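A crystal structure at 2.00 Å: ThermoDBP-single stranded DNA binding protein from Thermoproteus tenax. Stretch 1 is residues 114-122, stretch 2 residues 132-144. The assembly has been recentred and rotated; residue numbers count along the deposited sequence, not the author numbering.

Stretch 1, residues 114-122: DIFMISTEL
Stretch 2 132-144: LWNRDKTQLIYWI

Two stretches of one chain pair as antiparallel β-structure, a single strand in residues 114-122 bonding along its length to two successive strand segments of residues 132-144 that are separated by a corner at Asp 136 and Lys 137. Strand 116-122 runs at 166° to strand 138-142, with axes 4.7 Å apart at closest approach, and at 136° to strand 132-135, with axes 4.8 Å apart. Phi/psi values are extended throughout strand 116-122, from -113/133 at Ile 118 to -168/171 at Phe 116. The register sets Phe 116 against Tyr 142 (CA-CA 4.1 Å), Met 117 against Ile 141 (CA-CA 5.4 Å), Ile 118 against Leu 140 (CA-CA 4.7 Å), Ser 119 against Gln 139 (CA-CA 5.3 Å) and Leu 122 against Trp 133 (CA-CA 4.7 Å). Two reciprocal pairs of hydrogen bonds hold the 138-142 side: Met 117 N to Ile 141 O is 2.8 Å and Ile 141 N to Met 117 O 3.0 Å; Ser 119 N to Gln 139 O is 2.9 Å and Gln 139 N to Ser 119 O 2.7 Å. Trp 143 N extends the ladder to Ile 115 O at 3.2 Å.

Overlapping type I turns, Asn 134 to Lys 137 and Arg 135 to Thr 138, make the corner, with Arg 135 at -56/-37 and Asp 136 at -55/-26. Lys 137 N bonds Asn 134 O at 3.0 Å, Thr 138 N bonds Arg 135 O at 2.9 Å, and Thr 138 OG1 donates to that same Arg 135 O at 3.0 Å. Beside the corner, Trp 133 (chi1 t, chi2 21°) directs its indole NE1 to Thr 120 OG1 (chi1 t) at 2.9 Å, so the hydroxyl lies at the ring edge; a weak bond joins NE1 to Thr 138 OG1 (chi1 m) at 3.1 Å. The Thr 120 OG1 and Thr 138 OG1 atoms are 2.9 Å apart.

Glu 121 (chi1 m, chi2 t) meets Asn 134 (chi1 t) through backbone and side chain: Asn 134 N donates to Glu 121 O at 2.9 Å, and the amide ND2, a donor, supplements it by bonding the accepting carboxylate OE1 at 2.9 Å. Glu 121 N has no partner, so the backbone pairing there is one-sided.

Strand alternation puts apolar contacts on both faces. With Phe 116 (chi1 p) and Ile 118 (m, t), Leu 140 (t, p) packs through CD1, 3.8 Å from Phe 116 CD1 and 3.6 Å from Ile 118 CG1. On the Met 117 face, an extended thioether (p, t, t) brings CE within 3.9 Å of Ile 141 CG2 and 3.9 Å of Trp 143 CH2.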

# COMPACT_ATOMS: atom_id res chain seq x y z
N ASP A 114 -16.00 -11.22 3.95
CA ASP A 114 -15.71 -10.37 5.10
C ASP A 114 -15.05 -9.03 4.69
O ASP A 114 -14.44 -8.91 3.62
CB ASP A 114 -14.87 -11.09 6.13
CG ASP A 114 -15.71 -11.94 7.07
OD1 ASP A 114 -16.97 -11.89 7.05
OD2 ASP A 114 -15.09 -12.68 7.86
N ILE A 115 -15.24 -8.04 5.53
CA ILE A 115 -14.77 -6.69 5.25
C ILE A 115 -13.67 -6.34 6.24
O ILE A 115 -13.65 -6.88 7.34
CB ILE A 115 -15.91 -5.67 5.35
CG1 ILE A 115 -16.95 -6.00 4.30
CG2 ILE A 115 -15.43 -4.28 5.06
CD1 ILE A 115 -16.40 -5.98 2.90
N PHE A 116 -12.76 -5.46 5.82
CA PHE A 116 -11.58 -5.12 6.62
C PHE A 116 -10.84 -3.88 6.09
O PHE A 116 -11.10 -3.42 4.97
CB PHE A 116 -10.59 -6.30 6.65
CG PHE A 116 -10.10 -6.70 5.29
CD1 PHE A 116 -9.04 -6.02 4.67
CD2 PHE A 116 -10.69 -7.75 4.62
CE1 PHE A 116 -8.60 -6.39 3.40
CE2 PHE A 116 -10.27 -8.13 3.34
CZ PHE A 116 -9.22 -7.46 2.73
N MET A 117 -9.88 -3.40 6.84
CA MET A 117 -8.92 -2.49 6.29
C MET A 117 -7.52 -2.80 6.78
O MET A 117 -7.33 -3.27 7.88
CB MET A 117 -9.30 -1.06 6.58
CG MET A 117 -9.65 -0.79 7.96
SD MET A 117 -10.37 0.81 8.19
CE MET A 117 -10.75 0.69 9.89
N ILE A 118 -6.54 -2.56 5.96
CA ILE A 118 -5.18 -2.81 6.34
C ILE A 118 -4.45 -1.50 6.43
O ILE A 118 -4.56 -0.68 5.57
CB ILE A 118 -4.51 -3.68 5.30
CG1 ILE A 118 -5.20 -5.02 5.26
CG2 ILE A 118 -3.05 -3.86 5.59
CD1 ILE A 118 -4.89 -5.81 4.10
N SER A 119 -3.72 -1.30 7.50
CA SER A 119 -2.82 -0.17 7.57
C SER A 119 -1.40 -0.73 7.60
O SER A 119 -1.10 -1.71 8.32
CB SER A 119 -3.06 0.67 8.80
OG SER A 119 -2.68 -0.06 9.95
N THR A 120 -0.53 -0.10 6.84
CA THR A 120 0.86 -0.51 6.81
C THR A 120 1.76 0.69 6.57
O THR A 120 1.28 1.81 6.38
CB THR A 120 1.09 -1.62 5.76
OG1 THR A 120 2.41 -2.18 5.94
CG2 THR A 120 0.86 -1.07 4.34
N GLU A 121 3.06 0.46 6.65
CA GLU A 121 4.05 1.50 6.40
C GLU A 121 5.00 1.07 5.31
O GLU A 121 5.39 -0.10 5.25
CB GLU A 121 4.87 1.77 7.65
CG GLU A 121 4.09 2.37 8.78
CD GLU A 121 5.00 3.04 9.81
OE1 GLU A 121 6.26 3.02 9.68
OE2 GLU A 121 4.43 3.61 10.75
N LEU A 122 5.35 2.03 4.46
CA LEU A 122 6.29 1.86 3.34
C LEU A 122 7.35 2.97 3.39
O LEU A 122 7.07 4.09 3.87
CB LEU A 122 5.53 1.96 1.99
CG LEU A 122 4.11 1.34 1.91
CD1 LEU A 122 3.36 1.76 0.66
CD2 LEU A 122 4.20 -0.20 1.98
N LEU A 132 10.15 -0.08 -0.01
CA LEU A 132 10.45 -1.07 1.04
C LEU A 132 9.22 -1.18 1.93
O LEU A 132 8.61 -0.18 2.32
CB LEU A 132 11.70 -0.67 1.86
CG LEU A 132 13.00 -0.46 1.05
CD1 LEU A 132 14.02 0.41 1.78
CD2 LEU A 132 13.65 -1.82 0.57
N TRP A 133 8.80 -2.41 2.19
CA TRP A 133 7.64 -2.67 3.03
C TRP A 133 8.11 -2.81 4.48
O TRP A 133 8.97 -3.64 4.75
CB TRP A 133 7.00 -3.98 2.59
CG TRP A 133 5.77 -4.35 3.34
CD1 TRP A 133 4.94 -3.54 4.07
CD2 TRP A 133 5.21 -5.65 3.40
NE1 TRP A 133 3.91 -4.28 4.59
CE2 TRP A 133 4.05 -5.58 4.20
CE3 TRP A 133 5.58 -6.88 2.87
CZ2 TRP A 133 3.26 -6.68 4.47
CZ3 TRP A 133 4.79 -8.00 3.15
CH2 TRP A 133 3.64 -7.89 3.95
N ASN A 134 7.55 -2.00 5.38
CA ASN A 134 7.82 -2.07 6.82
C ASN A 134 6.80 -3.02 7.42
O ASN A 134 5.83 -2.58 8.05
CB ASN A 134 7.72 -0.65 7.41
CG ASN A 134 8.29 -0.51 8.82
OD1 ASN A 134 9.11 -1.31 9.27
ND2 ASN A 134 7.87 0.56 9.52
N ARG A 135 6.98 -4.32 7.15
CA ARG A 135 5.98 -5.35 7.48
C ARG A 135 5.61 -5.36 8.95
O ARG A 135 4.46 -5.64 9.29
CB ARG A 135 6.45 -6.79 7.16
CG ARG A 135 7.20 -6.99 5.86
N ASP A 136 6.60 -5.12 9.82
CA ASP A 136 6.39 -5.13 11.29
C ASP A 136 5.27 -4.17 11.70
O ASP A 136 4.65 -4.38 12.73
CB ASP A 136 7.66 -4.75 12.06
CG ASP A 136 8.78 -5.78 11.93
OD1 ASP A 136 8.53 -6.89 11.40
OD2 ASP A 136 9.92 -5.47 12.39
N LYS A 137 5.02 -3.13 10.91
CA LYS A 137 3.92 -2.19 11.20
C LYS A 137 2.56 -2.50 10.51
O LYS A 137 1.66 -1.68 10.50
CB LYS A 137 4.37 -0.77 10.89
CG LYS A 137 5.61 -0.34 11.66
CD LYS A 137 5.35 -0.31 13.16
CE LYS A 137 6.18 0.76 13.83
NZ LYS A 137 5.59 1.12 15.16
N THR A 138 2.41 -3.67 9.92
CA THR A 138 1.18 -3.98 9.21
C THR A 138 0.10 -4.36 10.21
O THR A 138 0.35 -5.18 11.07
CB THR A 138 1.40 -5.12 8.22
OG1 THR A 138 2.44 -4.76 7.31
CG2 THR A 138 0.13 -5.41 7.43
N GLN A 139 -1.09 -3.78 10.10
CA GLN A 139 -2.21 -4.16 10.99
C GLN A 139 -3.53 -4.25 10.26
O GLN A 139 -3.76 -3.57 9.27
CB GLN A 139 -2.35 -3.18 12.14
CG GLN A 139 -1.40 -3.51 13.30
CD GLN A 139 -0.82 -2.29 13.91
OE1 GLN A 139 -1.54 -1.35 14.23
NE2 GLN A 139 0.52 -2.27 14.07
N LEU A 140 -4.38 -5.13 10.78
CA LEU A 140 -5.69 -5.37 10.23
C LEU A 140 -6.75 -4.97 11.22
O LEU A 140 -6.70 -5.34 12.42
CB LEU A 140 -5.87 -6.85 9.94
CG LEU A 140 -7.13 -7.22 9.17
CD1 LEU A 140 -6.88 -7.01 7.68
CD2 LEU A 140 -7.57 -8.66 9.50
N ILE A 141 -7.73 -4.23 10.74
CA ILE A 141 -8.97 -4.07 11.46
C ILE A 141 -10.01 -4.76 10.61
O ILE A 141 -10.03 -4.58 9.39
CB ILE A 141 -9.33 -2.60 11.67
CG1 ILE A 141 -8.36 -1.98 12.68
CG2 ILE A 141 -10.79 -2.49 12.23
CD1 ILE A 141 -8.67 -2.40 14.16
N TYR A 142 -10.86 -5.56 11.24
CA TYR A 142 -11.81 -6.41 10.51
C TYR A 142 -13.18 -6.38 11.18
O TYR A 142 -13.30 -5.99 12.33
CB TYR A 142 -11.28 -7.85 10.41
CG TYR A 142 -11.13 -8.58 11.72
CD1 TYR A 142 -12.11 -9.46 12.17
CD2 TYR A 142 -10.00 -8.40 12.51
CE1 TYR A 142 -11.96 -10.13 13.39
CE2 TYR A 142 -9.84 -9.08 13.74
CZ TYR A 142 -10.83 -9.94 14.16
OH TYR A 142 -10.70 -10.61 15.35
N TRP A 143 -14.21 -6.77 10.45
CA TRP A 143 -15.58 -6.68 10.94
C TRP A 143 -16.09 -8.07 11.35
O TRP A 143 -15.91 -9.03 10.62
CB TRP A 143 -16.47 -6.04 9.89
CG TRP A 143 -16.48 -4.50 9.95
CD1 TRP A 143 -17.51 -3.71 10.38
CD2 TRP A 143 -15.43 -3.61 9.55
NE1 TRP A 143 -17.17 -2.38 10.28
CE2 TRP A 143 -15.90 -2.29 9.78
CE3 TRP A 143 -14.16 -3.79 9.02
CZ2 TRP A 143 -15.12 -1.16 9.50
CZ3 TRP A 143 -13.39 -2.66 8.75
CH2 TRP A 143 -13.88 -1.36 8.98
N ILE A 144 -16.71 -8.14 12.52
CA ILE A 144 -17.13 -9.37 13.15
C ILE A 144 -18.67 -9.43 13.24
O ILE A 144 -19.34 -8.42 13.53
CB ILE A 144 -16.56 -9.44 14.58
CG1 ILE A 144 -15.03 -9.48 14.55
CG2 ILE A 144 -17.06 -10.68 15.32
CD1 ILE A 144 -14.40 -9.12 15.90